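Local coordinates for beta-hydroxyacyl-(Acyl-carrier-protein) dehydratase FabA/FabZ (Xenorhabdus doucetiae, PDB 6QSR) that probably acts as a hotdog-fold dehydratase in aryl polyene pigment biosynthesis, removing water from 3-hydroxyacyl chains carried by an acyl carrier protein, at residues N132-D137 / S142-I147. Sequence-based numbering, arbitrary orientation.
Sequences NLLLQD and SFEGEI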
loop_
_atom_site.group_PDB
_atom_site.type_symbol
_atom_site.label_atom_id
_atom_site.label_comp_id
_atom_site.label_asym_id
_atom_site.label_seq_id
_atom_site.Cartn_x
_atom_site.Cartn_y
_atom_site.Cartn_z
ATOM N N ASN B 132 8.235 -14.252 1.923
ATOM C CA ASN B 132 8.180 -15.722 1.987
ATOM C C ASN B 132 6.748 -16.197 1.755
ATOM O O ASN B 132 5.819 -15.735 2.424
ATOM C CB ASN B 132 8.616 -16.218 3.368
ATOM C CG ASN B 132 10.052 -15.900 3.680
ATOM O OD1 ASN B 132 10.915 -15.948 2.809
ATOM N ND2 ASN B 132 10.326 -15.603 4.941
ATOM N N LEU B 133 6.580 -17.127 0.818
ATOM C CA LEU B 133 5.265 -17.659 0.490
ATOM C C LEU B 133 4.671 -18.461 1.659
ATOM O O LEU B 133 5.330 -19.344 2.197
ATOM C CB LEU B 133 5.371 -18.557 -0.749
ATOM C CG LEU B 133 4.114 -19.304 -1.207
ATOM C CD1 LEU B 133 3.014 -18.338 -1.616
ATOM C CD2 LEU B 133 4.471 -20.257 -2.341
ATOM N N LEU B 134 3.432 -18.147 2.040
ATOM C CA LEU B 134 2.667 -18.974 2.976
ATOM C C LEU B 134 1.719 -19.864 2.168
ATOM O O LEU B 134 1.881 -21.084 2.165
ATOM C CB LEU B 134 1.915 -18.112 4.012
ATOM C CG LEU B 134 2.764 -17.115 4.819
ATOM C CD1 LEU B 134 1.911 -16.254 5.742
ATOM C CD2 LEU B 134 3.848 -17.835 5.612
ATOM N N LEU B 135 0.778 -19.243 1.452
ATOM C CA LEU B 135 -0.249 -19.937 0.648
ATOM C C LEU B 135 -0.492 -19.201 -0.666
ATOM O O LEU B 135 -0.583 -17.973 -0.667
ATOM C CB LEU B 135 -1.594 -19.954 1.378
ATOM C CG LEU B 135 -2.009 -21.096 2.303
ATOM C CD1 LEU B 135 -1.664 -20.793 3.754
ATOM C CD2 LEU B 135 -3.505 -21.342 2.150
ATOM N N GLN B 136 -0.678 -19.945 -1.758
ATOM C CA GLN B 136 -1.015 -19.351 -3.064
ATOM C C GLN B 136 -1.890 -20.278 -3.919
ATOM O O GLN B 136 -1.796 -21.498 -3.809
ATOM C CB GLN B 136 0.277 -18.972 -3.809
ATOM C CG GLN B 136 0.114 -18.411 -5.225
ATOM C CD GLN B 136 0.264 -19.450 -6.324
ATOM O OE1 GLN B 136 0.930 -20.474 -6.157
ATOM N NE2 GLN B 136 -0.345 -19.178 -7.470
ATOM N N ASP B 137 -2.743 -19.674 -4.754
ATOM C CA ASP B 137 -3.510 -20.385 -5.795
ATOM C C ASP B 137 -3.593 -19.518 -7.067
ATOM O O ASP B 137 -2.862 -18.534 -7.179
ATOM C CB ASP B 137 -4.890 -20.793 -5.255
ATOM C CG ASP B 137 -5.747 -19.607 -4.846
ATOM O OD1 ASP B 137 -6.313 -19.644 -3.734
ATOM O OD2 ASP B 137 -5.871 -18.644 -5.624
ATOM N N SER B 142 -0.824 -15.392 -0.092
ATOM C CA SER B 142 -0.603 -15.033 1.303
ATOM C C SER B 142 0.894 -15.142 1.591
ATOM O O SER B 142 1.488 -16.189 1.351
ATOM C CB SER B 142 -1.402 -15.958 2.214
ATOM O OG SER B 142 -1.260 -15.560 3.560
ATOM N N PHE B 143 1.500 -14.050 2.066
ATOM C CA PHE B 143 2.954 -13.961 2.229
ATOM C C PHE B 143 3.324 -13.310 3.554
ATOM O O PHE B 143 2.663 -12.364 3.983
ATOM C CB PHE B 143 3.575 -13.115 1.106
ATOM C CG PHE B 143 3.618 -13.790 -0.241
ATOM C CD1 PHE B 143 2.466 -13.913 -1.017
ATOM C CD2 PHE B 143 4.821 -14.253 -0.762
ATOM C CE1 PHE B 143 2.505 -14.530 -2.265
ATOM C CE2 PHE B 143 4.869 -14.856 -2.012
ATOM C CZ PHE B 143 3.710 -14.994 -2.763
ATOM N N GLU B 144 4.382 -13.815 4.188
ATOM C CA GLU B 144 5.019 -13.131 5.322
ATOM C C GLU B 144 6.208 -12.354 4.761
ATOM O O GLU B 144 6.808 -12.775 3.764
ATOM C CB GLU B 144 5.478 -14.142 6.367
ATOM C CG GLU B 144 5.863 -13.521 7.702
ATOM C CD GLU B 144 5.948 -14.545 8.823
ATOM O OE1 GLU B 144 5.673 -14.167 9.982
ATOM O OE2 GLU B 144 6.275 -15.723 8.549
ATOM N N GLY B 145 6.545 -11.231 5.396
ATOM C CA GLY B 145 7.519 -10.295 4.834
ATOM C C GLY B 145 8.444 -9.603 5.810
ATOM O O GLY B 145 8.131 -9.458 6.985
ATOM N N GLU B 146 9.582 -9.157 5.290
ATOM C CA GLU B 146 10.551 -8.403 6.063
ATOM C C GLU B 146 11.201 -7.328 5.182
ATOM O O GLU B 146 11.603 -7.615 4.046
ATOM C CB GLU B 146 11.588 -9.378 6.612
ATOM C CG GLU B 146 12.787 -8.778 7.317
ATOM C CD GLU B 146 13.854 -9.829 7.547
ATOM O OE1 GLU B 146 14.905 -9.764 6.870
ATOM O OE2 GLU B 146 13.620 -10.738 8.376
ATOM N N ILE B 147 11.258 -6.095 5.697
ATOM C CA ILE B 147 12.107 -5.041 5.136
ATOM C C ILE B 147 13.305 -4.863 6.065
ATOM O O ILE B 147 13.142 -4.659 7.271
ATOM C CB ILE B 147 11.365 -3.705 4.934
ATOM C CG1 ILE B 147 10.116 -3.933 4.076
ATOM C CG2 ILE B 147 12.272 -2.666 4.265
ATOM C CD1 ILE B 147 9.381 -2.678 3.677
#
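Leu133 lays its CD1 methyl over one face of the Phe143 ring, 4.0 Å from the ring centroid and displaced toward the rim, where CZ is the nearest ring atom at 3.6 Å. With the leucine CG anti to the backbone N (chi1 176°) the branch is directed to the ring, and chi2 near 63° sets CD1 over it. The Phe143 ring also stands edge-to-face (T-shaped) with that of Trp90 and touches Ile87, both on helix 79-97, so this side of the hairpin packs against the helix.

The other side of the sheet carries Asn132, Leu135, Ser142 and Glu144, and the Leu134 side chain reaches across to Ser142 and Glu144 on this side. Its isobutyl group leans over the neighbouring strand: CG sits 3.7 Å from Glu144 N, CD2 approaches Glu144 CB, and CD1 comes 3.9 Å from Ser142 OG. That hydroxyl is hydrogen-bonded to Asn160, so the leucine methyl merely lies beside it.

Asn132 and Glu144 exchange two backbone hydrogen bonds, the one from Asn132 N to Glu144 O being almost straight (175°). Beyond the Leu133-Phe143 non-hydrogen-bonded pair the register slips by one residue. Ser142 O is gripped by two donors, Leu134 N at 2.8 Å and Leu135 N at 3.1 Å, each tilted from the carbonyl plane, while Ser142 N returns a bond to Leu135 O at 2.7 Å. With Leu134 and Leu135 both facing Ser142, the arrangement is a classic beta bulge, where strand 126-133 turns a corner into strand 135-136 within the antiparallel sheet that wraps the long helix of the hotdog fold.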